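Local atomic coordinates of CBIX (PDB entry 4CCS), a protein that probably inserts ferrous iron into sirohydrochlorin as the terminal chelatase of siroheme biosynthesis in denitrifying bacteria. Residues A53-T66 with G82-D95. Residues are numbered along the deposited sequence; the frame is centred on the assembly and turned at random. Where two conformers were deposited one is given.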
loop_
_atom_site.group_PDB
_atom_site.type_symbol
_atom_site.label_atom_id
_atom_site.label_comp_id
_atom_site.label_asym_id
_atom_site.label_seq_id
_atom_site.Cartn_x
_atom_site.Cartn_y
_atom_site.Cartn_z
ATOM N N ALA A 53 -22.347 0.392 3.213
ATOM C CA ALA A 53 -22.279 1.088 1.930
ATOM C C ALA A 53 -23.614 1.064 1.201
ATOM O O ALA A 53 -24.383 0.114 1.334
ATOM C CB ALA A 53 -21.204 0.461 1.051
ATOM N N ASP A 54 -23.864 2.106 0.398
ATOM C CA ASP A 54 -25.047 2.242 -0.448
ATOM C C ASP A 54 -24.629 2.779 -1.822
ATOM O O ASP A 54 -23.432 2.977 -2.059
ATOM C CB ASP A 54 -26.144 3.100 0.222
ATOM C CG ASP A 54 -25.717 4.459 0.746
ATOM O OD1 ASP A 54 -24.851 5.105 0.105
ATOM O OD2 ASP A 54 -26.288 4.904 1.764
ATOM N N ASP A 55 -25.602 3.010 -2.724
ATOM C CA ASP A 55 -25.368 3.500 -4.083
ATOM C C ASP A 55 -24.661 4.862 -4.170
ATOM O O ASP A 55 -24.072 5.157 -5.209
ATOM C CB ASP A 55 -26.685 3.517 -4.883
ATOM C CG ASP A 55 -27.097 2.150 -5.401
ATOM O OD1 ASP A 55 -26.211 1.278 -5.553
ATOM O OD2 ASP A 55 -28.300 1.962 -5.684
ATOM N N GLU A 56 -24.694 5.676 -3.096
ATOM C CA GLU A 56 -24.021 6.979 -3.088
ATOM C C GLU A 56 -22.711 6.975 -2.275
ATOM O O GLU A 56 -22.166 8.041 -1.976
ATOM C CB GLU A 56 -24.983 8.098 -2.635
ATOM C CG GLU A 56 -25.905 8.592 -3.743
ATOM C CD GLU A 56 -25.324 9.661 -4.653
ATOM O OE1 GLU A 56 -24.421 9.339 -5.460
ATOM O OE2 GLU A 56 -25.783 10.824 -4.567
ATOM N N THR A 57 -22.192 5.781 -1.936
ATOM C CA THR A 57 -20.942 5.654 -1.170
ATOM C C THR A 57 -19.741 5.588 -2.123
ATOM O O THR A 57 -19.826 4.949 -3.175
ATOM C CB THR A 57 -20.995 4.422 -0.212
ATOM O OG1 THR A 57 -22.142 4.515 0.636
ATOM C CG2 THR A 57 -19.745 4.282 0.663
ATOM N N LEU A 58 -18.629 6.248 -1.748
ATOM C CA LEU A 58 -17.368 6.176 -2.489
ATOM C C LEU A 58 -16.482 5.147 -1.764
ATOM O O LEU A 58 -16.423 5.148 -0.540
ATOM C CB LEU A 58 -16.636 7.534 -2.544
ATOM C CG LEU A 58 -17.352 8.750 -3.176
ATOM C CD1 LEU A 58 -16.369 9.885 -3.370
ATOM C CD2 LEU A 58 -17.963 8.410 -4.518
ATOM N N ILE A 59 -15.812 4.275 -2.513
ATOM C CA ILE A 59 -14.926 3.250 -1.957
ATOM C C ILE A 59 -13.470 3.596 -2.262
ATOM O O ILE A 59 -13.113 3.703 -3.439
ATOM C CB ILE A 59 -15.303 1.826 -2.498
ATOM C CG1 ILE A 59 -16.824 1.476 -2.308
ATOM C CG2 ILE A 59 -14.392 0.736 -1.918
ATOM C CD1 ILE A 59 -17.420 1.520 -0.813
ATOM N N TYR A 60 -12.630 3.770 -1.219
ATOM C CA TYR A 60 -11.191 3.972 -1.425
ATOM C C TYR A 60 -10.522 2.615 -1.102
ATOM O O TYR A 60 -10.393 2.263 0.073
ATOM C CB TYR A 60 -10.595 5.106 -0.573
ATOM C CG TYR A 60 -9.125 5.359 -0.859
ATOM C CD1 TYR A 60 -8.129 4.669 -0.169
ATOM C CD2 TYR A 60 -8.730 6.289 -1.819
ATOM C CE1 TYR A 60 -6.777 4.886 -0.440
ATOM C CE2 TYR A 60 -7.380 6.522 -2.089
ATOM C CZ TYR A 60 -6.406 5.808 -1.404
ATOM O OH TYR A 60 -5.075 6.053 -1.648
ATOM N N PRO A 61 -10.137 1.851 -2.132
ATOM C CA PRO A 61 -9.522 0.540 -1.894
ATOM C C PRO A 61 -8.026 0.630 -1.575
ATOM O O PRO A 61 -7.256 1.222 -2.337
ATOM C CB PRO A 61 -9.800 -0.232 -3.187
ATOM C CG PRO A 61 -10.025 0.817 -4.251
ATOM C CD PRO A 61 -10.232 2.157 -3.581
ATOM N N LEU A 62 -7.604 0.005 -0.460
ATOM C CA LEU A 62 -6.178 -0.055 -0.093
ATOM C C LEU A 62 -5.478 -1.184 -0.880
ATOM O O LEU A 62 -4.835 -2.057 -0.293
ATOM C CB LEU A 62 -6.010 -0.263 1.427
ATOM C CG LEU A 62 -6.400 0.894 2.352
ATOM C CD1 LEU A 62 -6.254 0.477 3.819
ATOM C CD2 LEU A 62 -5.534 2.133 2.099
ATOM N N PHE A 63 -5.656 -1.201 -2.204
ATOM C CA PHE A 63 -5.074 -2.233 -3.069
ATOM C C PHE A 63 -3.851 -1.659 -3.785
ATOM O O PHE A 63 -3.756 -0.439 -3.921
ATOM C CB PHE A 63 -6.116 -2.778 -4.063
ATOM C CG PHE A 63 -7.444 -3.258 -3.496
ATOM C CD1 PHE A 63 -7.584 -3.545 -2.138
ATOM C CD2 PHE A 63 -8.534 -3.486 -4.334
ATOM C CE1 PHE A 63 -8.807 -4.000 -1.620
ATOM C CE2 PHE A 63 -9.757 -3.933 -3.815
ATOM C CZ PHE A 63 -9.883 -4.191 -2.464
ATOM N N MET A 64 -2.909 -2.526 -4.219
ATOM C CA MET A 64 -1.671 -2.079 -4.878
ATOM C C MET A 64 -1.814 -1.783 -6.375
ATOM O O MET A 64 -0.962 -1.095 -6.945
ATOM C CB MET A 64 -0.514 -3.075 -4.637
ATOM C CG MET A 64 -0.161 -3.291 -3.160
ATOM S SD MET A 64 -0.140 -1.823 -2.088
ATOM C CE MET A 64 1.236 -0.890 -2.764
ATOM N N ALA A 65 -2.849 -2.326 -7.018
ATOM C CA ALA A 65 -3.110 -2.107 -8.451
ATOM C C ALA A 65 -4.572 -2.375 -8.775
ATOM O O ALA A 65 -5.319 -2.860 -7.923
ATOM C CB ALA A 65 -2.212 -3.011 -9.304
ATOM N N THR A 66 -4.977 -2.020 -10.003
ATOM C CA THR A 66 -6.301 -2.260 -10.571
ATOM C C THR A 66 -6.228 -3.680 -11.185
ATOM O O THR A 66 -5.137 -4.136 -11.530
ATOM C CB THR A 66 -6.596 -1.134 -11.594
ATOM O OG1 THR A 66 -6.601 0.119 -10.907
ATOM C CG2 THR A 66 -7.922 -1.307 -12.329
ATOM N N GLY A 82 -26.188 -4.512 -1.446
ATOM C CA GLY A 82 -27.200 -3.481 -1.670
ATOM C C GLY A 82 -26.621 -2.190 -2.256
ATOM O O GLY A 82 -27.325 -1.177 -2.287
ATOM N N ALA A 83 -25.356 -2.230 -2.741
ATOM C CA ALA A 83 -24.663 -1.067 -3.310
ATOM C C ALA A 83 -24.051 -1.307 -4.725
ATOM O O ALA A 83 -22.827 -1.180 -4.866
ATOM C CB ALA A 83 -23.590 -0.592 -2.339
ATOM N N PRO A 84 -24.881 -1.614 -5.779
ATOM C CA PRO A 84 -24.321 -1.827 -7.125
ATOM C C PRO A 84 -23.727 -0.579 -7.776
ATOM O O PRO A 84 -22.762 -0.698 -8.531
ATOM C CB PRO A 84 -25.511 -2.370 -7.930
ATOM C CG PRO A 84 -26.708 -1.920 -7.189
ATOM C CD PRO A 84 -26.305 -2.014 -5.755
ATOM N N LYS A 85 -24.300 0.605 -7.495
ATOM C CA LYS A 85 -23.845 1.875 -8.060
ATOM C C LYS A 85 -22.776 2.589 -7.215
ATOM O O LYS A 85 -22.436 3.735 -7.525
ATOM C CB LYS A 85 -25.037 2.803 -8.357
ATOM C CG LYS A 85 -25.754 2.462 -9.659
ATOM C CD LYS A 85 -26.993 3.325 -9.877
ATOM C CE LYS A 85 -27.714 2.987 -11.163
ATOM N NZ LYS A 85 -28.378 1.653 -11.110
ATOM N N ALA A 86 -22.228 1.915 -6.171
ATOM C CA ALA A 86 -21.170 2.487 -5.333
ATOM C C ALA A 86 -19.896 2.666 -6.172
ATOM O O ALA A 86 -19.444 1.730 -6.837
ATOM C CB ALA A 86 -20.903 1.604 -4.120
ATOM N N ARG A 87 -19.377 3.895 -6.189
ATOM C CA ARG A 87 -18.210 4.288 -6.965
ATOM C C ARG A 87 -16.903 3.843 -6.306
ATOM O O ARG A 87 -16.656 4.160 -5.146
ATOM C CB ARG A 87 -18.230 5.808 -7.184
ATOM C CG ARG A 87 -17.161 6.341 -8.132
ATOM C CD ARG A 87 -17.289 7.845 -8.274
ATOM N NE ARG A 87 -16.104 8.439 -8.889
ATOM C CZ ARG A 87 -15.842 9.742 -8.907
ATOM N NH1 ARG A 87 -16.680 10.602 -8.339
ATOM N NH2 ARG A 87 -14.738 10.195 -9.484
ATOM N N ILE A 88 -16.058 3.135 -7.069
ATOM C CA ILE A 88 -14.749 2.671 -6.597
ATOM C C ILE A 88 -13.665 3.625 -7.108
ATOM O O ILE A 88 -13.464 3.760 -8.317
ATOM C CB ILE A 88 -14.472 1.187 -6.974
ATOM C CG1 ILE A 88 -15.583 0.255 -6.425
ATOM C CG2 ILE A 88 -13.081 0.755 -6.474
ATOM C CD1 ILE A 88 -15.692 -1.091 -7.116
ATOM N N LEU A 89 -12.974 4.278 -6.185
ATOM C CA LEU A 89 -11.907 5.220 -6.505
ATOM C C LEU A 89 -10.620 4.479 -6.936
ATOM O O LEU A 89 -10.540 3.258 -6.721
ATOM C CB LEU A 89 -11.614 6.136 -5.294
ATOM C CG LEU A 89 -12.788 6.906 -4.667
ATOM C CD1 LEU A 89 -12.297 7.870 -3.622
ATOM C CD2 LEU A 89 -13.645 7.610 -5.725
ATOM N N PRO A 90 -9.615 5.202 -7.531
ATOM C CA PRO A 90 -8.335 4.567 -7.858
ATOM C C PRO A 90 -7.697 4.045 -6.560
ATOM O O PRO A 90 -7.818 4.691 -5.513
ATOM C CB PRO A 90 -7.517 5.715 -8.453
ATOM C CG PRO A 90 -8.533 6.547 -9.137
ATOM C CD PRO A 90 -9.762 6.484 -8.269
ATOM N N PRO A 91 -7.062 2.868 -6.611
ATOM C CA PRO A 91 -6.482 2.273 -5.404
ATOM C C PRO A 91 -5.248 2.996 -4.852
ATOM O O PRO A 91 -4.594 3.759 -5.567
ATOM C CB PRO A 91 -6.155 0.850 -5.851
ATOM C CG PRO A 91 -5.848 0.988 -7.289
ATOM C CD PRO A 91 -6.844 2.002 -7.788
ATOM N N PHE A 92 -4.914 2.711 -3.575
ATOM C CA PHE A 92 -3.745 3.211 -2.845
ATOM C C PHE A 92 -2.467 3.139 -3.707
ATOM O O PHE A 92 -1.704 4.107 -3.749
ATOM C CB PHE A 92 -3.552 2.381 -1.541
ATOM C CG PHE A 92 -2.306 2.704 -0.738
ATOM C CD1 PHE A 92 -2.316 3.709 0.216
ATOM C CD2 PHE A 92 -1.120 2.006 -0.949
ATOM C CE1 PHE A 92 -1.157 4.007 0.957
ATOM C CE2 PHE A 92 0.038 2.323 -0.229
ATOM C CZ PHE A 92 0.010 3.322 0.718
ATOM N N GLY A 93 -2.241 2.000 -4.391
ATOM C CA GLY A 93 -1.035 1.803 -5.210
ATOM C C GLY A 93 -0.903 2.794 -6.381
ATOM O O GLY A 93 0.220 3.121 -6.768
ATOM N N SER A 94 -2.041 3.267 -6.922
ATOM C CA SER A 94 -2.053 4.214 -8.045
ATOM C C SER A 94 -2.257 5.655 -7.583
ATOM O O SER A 94 -2.421 6.555 -8.411
ATOM C CB SER A 94 -3.117 3.815 -9.065
ATOM O OG SER A 94 -4.416 4.008 -8.533
ATOM N N ASP A 95 -2.237 5.893 -6.260
ATOM C CA ASP A 95 -2.424 7.234 -5.725
ATOM C C ASP A 95 -1.334 8.198 -6.234
ATOM O O ASP A 95 -0.156 7.844 -6.181
ATOM C CB ASP A 95 -2.471 7.220 -4.195
ATOM C CG ASP A 95 -3.113 8.469 -3.636
ATOM O OD1 ASP A 95 -2.509 9.549 -3.772
ATOM O OD2 ASP A 95 -4.223 8.356 -3.039
HETATM O O HOH W 1 -6.546 3.528 -11.113
#
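Leu58 and Ile59 pair in parallel with Arg87 and Ile88, where Ile59 N donates to Arg87 O and Leu89 N to Ile59 O, both at 2.8 Å; further along, Phe92 N donates to Pro61 O and Gly93 N to Phe63 O. Leu58 and Arg87 run side by side on one face, CD2 of the leucine against the aliphatic CB and CD of the arginine, whose chain, extended from CG to NE, carries the guanidinium to a weak hydrogen bond from NH1 to Ala226 O. On the other face the beta-branched Ile59 and Ile88 suit the strand, and CG2 of Ile88 packs on CG of Pro61 at 3.8 Å. Tyr60 swings its CG away from its own backbone N (chi1 -176°), which carries the ring along 89-95 with Leu89 CD1 at its edge. Its hydroxyl donates to Asp95 OD2 (2.8 Å) on the anti side of the carboxylate, ring and carboxylate planes 59° apart. Ser222 of helix 215-226 also bonds this oxygen, while Asp95 OD1 caps Gly97 N, so the buried acid is gripped at both oxygens. A phenylalanine at Tyr60 would probably leave Asp95 OD2 without one of its donors and its carboxylate less firmly oriented. Next to it the Phe92 ring takes Leu62 CD2 against its CD1 at 4.0 Å, and Met64 SD lies obliquely beside CD2 in a Met-aromatic contact. Glycine suits position 93 because a CB would collide with Met64 O. At the far end, Asp55 OD1 receives Lys85 N from above the carboxylate plane, tying together two type I turns. The two strands and helix 68-80 form a right-handed beta-alpha-beta crossover, with 87-88 at the edge of a four-stranded parallel sheet of order 2-1-3-4, repeated in the other half of this chelatase-type alpha/beta fold.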